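Local coordinates for conserved membrane protein (Chlamydia abortus, PDB 6GZU), which is a secreted effector of the CE clan of cysteine proteases that combines deubiquitinase and acetyltransferase activities and induces fragmentation of the host Golgi, at residues Y43-C48 against S119-T124; L142-V147 against N218-P223; L208-D213 against Q236-T241. All coordinates share one frame; numbering follows the deposited sequence. Where two conformers were deposited one is given.

Interaction 1 (Y43-C48 against S119-T124)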
# COMPACT_ATOMS: atom_id res chain seq x y z
N TYR A 43 -2.72 -11.05 -4.26
CA TYR A 43 -1.87 -12.23 -4.41
C TYR A 43 -0.36 -11.97 -4.18
O TYR A 43 0.33 -12.82 -3.58
CB TYR A 43 -2.08 -12.80 -5.81
CG TYR A 43 -1.40 -14.10 -6.08
CD1 TYR A 43 -1.79 -15.25 -5.42
CD2 TYR A 43 -0.38 -14.18 -7.02
CE1 TYR A 43 -1.17 -16.47 -5.68
CE2 TYR A 43 0.25 -15.39 -7.28
CZ TYR A 43 -0.15 -16.52 -6.60
OH TYR A 43 0.48 -17.72 -6.86
N THR A 44 0.15 -10.83 -4.64
CA THR A 44 1.58 -10.52 -4.55
C THR A 44 1.79 -9.19 -3.83
O THR A 44 1.41 -8.13 -4.35
CB THR A 44 2.21 -10.42 -5.97
OG1 THR A 44 1.93 -11.63 -6.71
CG2 THR A 44 3.72 -10.18 -5.91
N PRO A 45 2.41 -9.21 -2.63
CA PRO A 45 2.75 -7.92 -1.99
C PRO A 45 3.83 -7.22 -2.79
O PRO A 45 4.54 -7.87 -3.55
CB PRO A 45 3.38 -8.32 -0.64
CG PRO A 45 3.13 -9.82 -0.52
CD PRO A 45 2.90 -10.38 -1.88
N SER A 46 3.97 -5.91 -2.60
CA SER A 46 5.06 -5.17 -3.25
C SER A 46 6.31 -5.20 -2.37
O SER A 46 6.23 -5.57 -1.18
CB SER A 46 4.66 -3.71 -3.44
OG SER A 46 3.46 -3.63 -4.24
N THR A 47 7.45 -4.83 -2.95
CA THR A 47 8.71 -4.68 -2.20
C THR A 47 9.33 -3.37 -2.65
O THR A 47 8.84 -2.72 -3.59
CB THR A 47 9.73 -5.79 -2.55
OG1 THR A 47 10.19 -5.61 -3.90
CG2 THR A 47 9.10 -7.18 -2.40
N CYS A 48 10.45 -2.98 -2.07
CA CYS A 48 11.10 -1.75 -2.52
C CYS A 48 11.52 -1.83 -3.99
O CYS A 48 11.63 -0.80 -4.64
CB CYS A 48 12.31 -1.41 -1.63
SG CYS A 48 13.59 -2.69 -1.53
N SER A 119 12.52 -14.16 -3.60
CA SER A 119 12.56 -15.53 -3.13
C SER A 119 12.20 -15.56 -1.66
O SER A 119 11.42 -16.41 -1.21
CB SER A 119 13.94 -16.12 -3.34
OG SER A 119 13.97 -17.42 -2.78
N MET A 120 12.78 -14.63 -0.90
CA MET A 120 12.47 -14.51 0.51
C MET A 120 11.00 -14.20 0.71
O MET A 120 10.33 -14.83 1.52
CB MET A 120 13.32 -13.45 1.17
CG MET A 120 14.77 -13.74 1.15
SD MET A 120 15.63 -12.66 2.31
CE MET A 120 14.72 -13.15 3.77
N MET A 121 10.46 -13.26 -0.04
CA MET A 121 9.08 -12.89 0.16
C MET A 121 8.12 -14.05 -0.12
O MET A 121 7.18 -14.32 0.65
CB MET A 121 8.71 -11.71 -0.74
CG MET A 121 7.31 -11.28 -0.46
SD MET A 121 6.91 -9.88 -1.41
CE MET A 121 7.01 -10.51 -3.10
N LEU A 122 8.36 -14.72 -1.24
CA LEU A 122 7.50 -15.82 -1.64
C LEU A 122 7.46 -16.90 -0.56
O LEU A 122 6.44 -17.54 -0.35
CB LEU A 122 7.94 -16.40 -3.00
CG LEU A 122 7.89 -15.47 -4.22
CD1 LEU A 122 8.15 -16.23 -5.51
CD2 LEU A 122 6.59 -14.68 -4.32
N SER A 123 8.56 -17.09 0.16
CA SER A 123 8.53 -18.08 1.22
C SER A 123 7.74 -17.66 2.48
O SER A 123 7.16 -18.51 3.15
CB SER A 123 9.95 -18.53 1.59
OG SER A 123 10.54 -17.61 2.48
N THR A 124 7.70 -16.36 2.80
CA THR A 124 7.21 -15.92 4.12
C THR A 124 5.99 -14.98 4.17
O THR A 124 5.18 -15.07 5.09
CB THR A 124 8.34 -15.28 4.97
OG1 THR A 124 9.53 -16.08 4.86
CG2 THR A 124 7.92 -15.22 6.46
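Met121 reaches the 43-48 loop on an extended stem: CG stands anti to the backbone N (chi1 -177°), the chain stays extended through CG to SD, and the last bond bends, with chi3 at 64° laying the methyl CE along the loop. This is one of two modelled conformers, and the contacts of SD and CE belong to it alone. The sulfur SD sits 3.6 Å from Thr47 CG2, while CE comes to 3.6 Å from the carbonyl oxygen Pro45 O. Thr47 offers its methyl because chi1 of 69° places CG2 beside its own backbone N and pointing at the helix; its OG1 is turned instead to Phe49 N, in a weak hydrogen bond. The Pro45 ring runs alongside the methionine in the opposite direction, with CG 3.9 Å from Met121 SD, and CB at a like distance. Thr44 adds just its methyl at the margin, CG2 lying 4.3 Å from Met121 CE. No hydrogen bond crosses between the segments, so the fit rests on van der Waals contact around one flexible thioether.

The loop itself is held by other means. Ser46 makes backbone hydrogen bonds with Pro104 and Trp106 of strand 100-107, and the Thr47 backbone N donates to Ser50 OG. Trp106 also touches Met121, and Met117, one helical turn earlier, touches Thr47. The arrangement is a methionine side chain of helix 114-124 packed on the irregular connection between strand 37-38, outermost in the central mixed sheet, and helix 51-58.

Interaction 2 (L142-V147 against N218-P223)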
# COMPACT_ATOMS: atom_id res chain seq x y z
N LEU A 142 -3.59 10.88 -5.60
CA LEU A 142 -3.54 11.70 -6.80
C LEU A 142 -4.10 13.11 -6.56
O LEU A 142 -3.68 14.09 -7.22
CB LEU A 142 -4.33 11.02 -7.95
CG LEU A 142 -3.87 9.62 -8.41
CD1 LEU A 142 -4.80 9.10 -9.49
CD2 LEU A 142 -2.42 9.67 -8.94
N ASP A 143 -5.06 13.23 -5.65
CA ASP A 143 -5.70 14.52 -5.39
C ASP A 143 -4.73 15.46 -4.69
O ASP A 143 -4.67 16.66 -4.99
CB ASP A 143 -6.97 14.35 -4.54
CG ASP A 143 -8.16 13.83 -5.34
OD1 ASP A 143 -8.39 14.28 -6.50
OD2 ASP A 143 -8.87 12.97 -4.80
N ARG A 144 -3.93 14.90 -3.78
CA ARG A 144 -3.01 15.70 -2.98
C ARG A 144 -1.60 15.74 -3.57
O ARG A 144 -0.73 16.49 -3.08
CB ARG A 144 -2.96 15.20 -1.51
CG ARG A 144 -4.23 15.58 -0.75
CD ARG A 144 -4.32 14.88 0.57
NE ARG A 144 -3.27 15.29 1.48
CZ ARG A 144 -3.38 16.27 2.39
NH1 ARG A 144 -4.47 17.01 2.47
NH2 ARG A 144 -2.37 16.51 3.22
N ARG A 145 -1.39 15.00 -4.66
CA ARG A 145 -0.07 14.91 -5.35
C ARG A 145 1.00 14.57 -4.32
O ARG A 145 2.04 15.29 -4.17
CB ARG A 145 0.28 16.18 -6.12
CG ARG A 145 -0.76 16.49 -7.17
CD ARG A 145 -0.29 17.71 -8.01
NE ARG A 145 0.65 17.37 -9.06
CZ ARG A 145 1.94 17.64 -9.04
NH1 ARG A 145 2.54 18.11 -7.94
NH2 ARG A 145 2.68 17.35 -10.13
N GLU A 146 0.78 13.46 -3.62
CA GLU A 146 1.73 13.04 -2.61
C GLU A 146 1.94 11.55 -2.65
O GLU A 146 1.02 10.77 -3.00
CB GLU A 146 1.27 13.49 -1.20
CG GLU A 146 0.00 12.84 -0.70
CD GLU A 146 -0.56 13.44 0.61
OE1 GLU A 146 -0.25 14.61 0.92
OE2 GLU A 146 -1.29 12.75 1.38
N VAL A 147 3.14 11.16 -2.24
CA VAL A 147 3.49 9.76 -1.98
C VAL A 147 3.82 9.68 -0.51
O VAL A 147 4.78 10.30 -0.04
CB VAL A 147 4.70 9.31 -2.87
CG1 VAL A 147 5.07 7.83 -2.59
CG2 VAL A 147 4.44 9.56 -4.36
N ASN A 218 -8.64 11.53 7.41
CA ASN A 218 -7.88 12.78 7.56
C ASN A 218 -6.46 12.57 7.05
O ASN A 218 -5.64 11.98 7.72
CB ASN A 218 -7.83 13.17 9.05
CG ASN A 218 -6.89 14.34 9.31
OD1 ASN A 218 -6.46 15.05 8.39
ND2 ASN A 218 -6.57 14.53 10.59
N PRO A 219 -6.17 13.03 5.83
CA PRO A 219 -4.84 12.72 5.27
C PRO A 219 -3.69 13.42 5.97
O PRO A 219 -2.55 13.07 5.70
CB PRO A 219 -4.92 13.21 3.83
CG PRO A 219 -6.04 14.21 3.87
CD PRO A 219 -7.04 13.69 4.86
N ASP A 220 -3.99 14.36 6.85
CA ASP A 220 -2.94 14.94 7.72
C ASP A 220 -2.70 14.16 9.01
O ASP A 220 -1.91 14.59 9.86
CB ASP A 220 -3.23 16.39 8.04
CG ASP A 220 -3.18 17.26 6.81
OD1 ASP A 220 -2.17 17.19 6.09
OD2 ASP A 220 -4.19 17.95 6.55
N TYR A 221 -3.35 13.02 9.16
CA TYR A 221 -3.20 12.20 10.36
C TYR A 221 -1.78 11.65 10.56
O TYR A 221 -1.19 11.09 9.63
CB TYR A 221 -4.11 10.98 10.29
CG TYR A 221 -3.99 10.12 11.52
CD1 TYR A 221 -4.58 10.52 12.71
CD2 TYR A 221 -3.27 8.94 11.51
CE1 TYR A 221 -4.51 9.74 13.85
CE2 TYR A 221 -3.17 8.14 12.66
CZ TYR A 221 -3.79 8.57 13.84
OH TYR A 221 -3.73 7.86 15.02
N VAL A 222 -1.25 11.75 11.77
CA VAL A 222 -0.00 11.06 12.13
C VAL A 222 -0.25 10.46 13.49
O VAL A 222 -0.82 11.14 14.35
CB VAL A 222 1.18 12.05 12.18
CG1 VAL A 222 2.45 11.40 12.66
CG2 VAL A 222 1.39 12.67 10.80
N PRO A 223 0.12 9.18 13.68
CA PRO A 223 -0.18 8.52 14.95
C PRO A 223 0.53 9.23 16.06
O PRO A 223 1.60 9.85 15.86
CB PRO A 223 0.45 7.13 14.79
CG PRO A 223 0.65 6.94 13.38
CD PRO A 223 0.80 8.28 12.74
O HOH W 1 -0.86 13.95 3.91
O HOH W 2 -4.11 19.01 4.31
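The guanidinium of Arg144 meets two successive residues of the Asn218-Tyr221 turn in two different ways. Pro219 lies over one face, its CG 3.5 Å from Arg144 NH1 and offset toward the rim, and its CB the same distance from Arg144 NE. Asp220 comes near the edge: Arg144 NH2 donates to Asp220 OD1 over 3.0 Å in a salt bridge that is bent, at 130°, and reaches the oxygen from above the carboxylate plane. The two flat groups are turned 73° apart, and a single oxygen takes the direct bond. One water reinforces it, accepting from Arg144 NH1 and donating to Asp220 OD2.

At the guanidinium edge, on the NE side, stands Glu146. Arg144 NE donates to Glu146 OE1 at 3.1 Å, with a weak second bond to OE2, and the bend at chi3 (65°) swings the arginine head across the proline. A second water ties the groups together, accepting from Arg144 NH2 and donating to both Glu146 OE2 and Pro219 O, the latter at 2.6 Å. Glu146 is itself fixed by Tyr215 OH on helix 204-217 and by a salt bridge to Lys190. Lys190 also comes close to Arg144 NH2, two like charges that the shared Glu146 carboxylate probably offsets.

Within the turn, Asp220 N donates to Asn218 OD1, and Tyr221 N to Asn218 O. The whole is a salt-bridge network of Arg144, Glu146 and Asp220, linking the G1 beta bulge of the hairpin between strands 134-141 and 146-150 to a type I turn that opens with an Asx turn.

Interaction 3 (L208-D213 against Q236-T241)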
# COMPACT_ATOMS: atom_id res chain seq x y z
N LEU A 208 0.07 -0.43 10.17
CA LEU A 208 -0.10 0.24 8.88
C LEU A 208 -1.59 0.21 8.50
O LEU A 208 -2.07 1.15 7.84
CB LEU A 208 0.78 -0.39 7.80
CG LEU A 208 0.43 -1.81 7.32
CD1 LEU A 208 -0.65 -1.76 6.19
CD2 LEU A 208 1.69 -2.53 6.83
N SER A 209 -2.33 -0.82 8.93
CA SER A 209 -3.76 -0.87 8.63
C SER A 209 -4.52 0.21 9.41
O SER A 209 -5.43 0.88 8.85
CB SER A 209 -4.32 -2.27 8.96
OG SER A 209 -3.70 -3.24 8.13
N LEU A 210 -4.17 0.38 10.69
CA LEU A 210 -4.74 1.47 11.49
C LEU A 210 -4.39 2.82 10.85
O LEU A 210 -5.24 3.72 10.76
CB LEU A 210 -4.20 1.41 12.93
CG LEU A 210 -4.61 2.40 14.03
CD1 LEU A 210 -4.22 1.81 15.41
CD2 LEU A 210 -3.92 3.76 13.87
N PHE A 211 -3.14 2.99 10.43
CA PHE A 211 -2.76 4.26 9.82
C PHE A 211 -3.63 4.56 8.60
O PHE A 211 -4.12 5.70 8.44
CB PHE A 211 -1.28 4.30 9.45
CG PHE A 211 -0.90 5.56 8.74
CD1 PHE A 211 -0.82 6.76 9.46
CD2 PHE A 211 -0.73 5.54 7.37
CE1 PHE A 211 -0.53 7.96 8.82
CE2 PHE A 211 -0.41 6.73 6.69
CZ PHE A 211 -0.31 7.94 7.44
N LEU A 212 -3.77 3.59 7.71
CA LEU A 212 -4.53 3.87 6.49
C LEU A 212 -5.98 4.22 6.86
O LEU A 212 -6.59 5.11 6.27
CB LEU A 212 -4.52 2.68 5.54
CG LEU A 212 -5.28 2.94 4.22
CD1 LEU A 212 -4.61 4.07 3.43
CD2 LEU A 212 -5.26 1.66 3.43
N ASP A 213 -6.55 3.48 7.81
CA ASP A 213 -7.89 3.75 8.34
C ASP A 213 -8.06 5.23 8.70
O ASP A 213 -8.98 5.91 8.25
CB ASP A 213 -8.08 2.87 9.56
CG ASP A 213 -9.49 2.55 9.82
OD1 ASP A 213 -10.29 3.48 10.01
OD2 ASP A 213 -9.82 1.35 9.85
N GLN A 236 -5.03 -2.35 20.60
CA GLN A 236 -6.08 -3.26 21.01
C GLN A 236 -7.45 -2.67 20.76
O GLN A 236 -8.37 -3.38 20.34
CB GLN A 236 -5.96 -3.56 22.50
CG GLN A 236 -6.93 -4.58 22.96
CD GLN A 236 -6.40 -5.99 22.75
OE1 GLN A 236 -6.25 -6.45 21.62
NE2 GLN A 236 -6.08 -6.67 23.87
N GLU A 237 -7.60 -1.37 21.03
CA GLU A 237 -8.86 -0.67 20.78
C GLU A 237 -9.24 -0.75 19.29
O GLU A 237 -10.40 -0.95 18.95
CB GLU A 237 -8.72 0.80 21.16
CG GLU A 237 -10.03 1.59 21.10
CD GLU A 237 -9.97 2.86 21.94
N PHE A 238 -8.24 -0.60 18.42
CA PHE A 238 -8.47 -0.73 16.99
C PHE A 238 -8.89 -2.14 16.62
O PHE A 238 -9.89 -2.32 15.91
CB PHE A 238 -7.20 -0.31 16.22
CG PHE A 238 -7.20 -0.72 14.79
CD1 PHE A 238 -7.99 -0.03 13.86
CD2 PHE A 238 -6.40 -1.77 14.35
CE1 PHE A 238 -7.98 -0.38 12.51
CE2 PHE A 238 -6.39 -2.15 13.00
CZ PHE A 238 -7.19 -1.43 12.07
N LEU A 239 -8.19 -3.15 17.16
CA LEU A 239 -8.57 -4.53 16.88
C LEU A 239 -9.99 -4.83 17.32
O LEU A 239 -10.71 -5.59 16.65
CB LEU A 239 -7.58 -5.50 17.54
CG LEU A 239 -6.19 -5.49 16.89
CD1 LEU A 239 -5.26 -6.37 17.71
CD2 LEU A 239 -6.25 -5.96 15.43
N GLU A 240 -10.42 -4.21 18.42
CA GLU A 240 -11.72 -4.56 18.97
C GLU A 240 -12.87 -3.99 18.15
O GLU A 240 -14.01 -4.40 18.35
CB GLU A 240 -11.83 -4.22 20.47
CG GLU A 240 -11.02 -5.21 21.30
CD GLU A 240 -10.87 -4.82 22.77
OE1 GLU A 240 -11.34 -3.74 23.19
OE2 GLU A 240 -10.26 -5.62 23.51
N THR A 241 -12.57 -3.09 17.21
CA THR A 241 -13.59 -2.56 16.29
C THR A 241 -13.85 -3.53 15.13
O THR A 241 -14.92 -3.54 14.51
CB THR A 241 -13.22 -1.17 15.68
OG1 THR A 241 -12.16 -1.32 14.71
CG2 THR A 241 -12.77 -0.19 16.75
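Ser209 is the first residue of segment 208-213, on helix 204-217, to meet Phe238: its carbonyl carbon C lies 4.1 Å from Phe238 CZ, obliquely to the ring. Its hydroxyl bonds back to Gly205 O, leaving CB as the part of the side chain nearest the phenyl.

Leu210 carries the centre of the contact. Its CB stands 3.9 Å above the centroid of the Phe238 ring and only 2° off the ring normal, a nearly ideal CH-pi contact. With CG anti to the backbone N (chi1 180°), the leucine runs back along the phenylalanine stem, and CD1 reaches to 3.7 Å from Phe238 CB.

One turn on from Ser209, Asp213 meets the ring edge at CE1. Its OD2 lies in the ring plane, 3.7 Å from Phe238 CE1, with the carboxylate almost perpendicular to the ring. That oxygen is chiefly engaged by His26 NE2 and Arg245 NH1; His26 also makes an edge-to-face contact with Phe238.

The two helix segments cross at 74°, with axes 10.9 Å apart, a wide spacing bridged by one ring. The interhelical chemistry is therefore mainly dispersion over the ring face, while the carboxylate at the edge faces the ring's weakly positive hydrogens, a polarity that probably adds mild electrostatic attraction.

Overall arrangement
Interactions 2 and 3, centres 18 Å apart, meet directly and their segments alternate along the chain: helix 204-217 leads from interaction 3 into the turn of interaction 2, where Tyr221 O comes 3.3 Å from Phe211 CE1. Interaction 1 stands apart, its centre 26 Å from that of interaction 2, across the chain's centre, and 23 Å from that of interaction 3. It touches no zinc ligand; the Ser46 side chain is about 11 Å from that of the ligand His80. This chain is the C-terminal part of the effector, and segments 142-147, 208-213 and 218-223 fall in its probable Ulp1-type protease region. Cys204, starting helix 204-217, has with His134 and Asp151 the geometry of a probable catalytic triad.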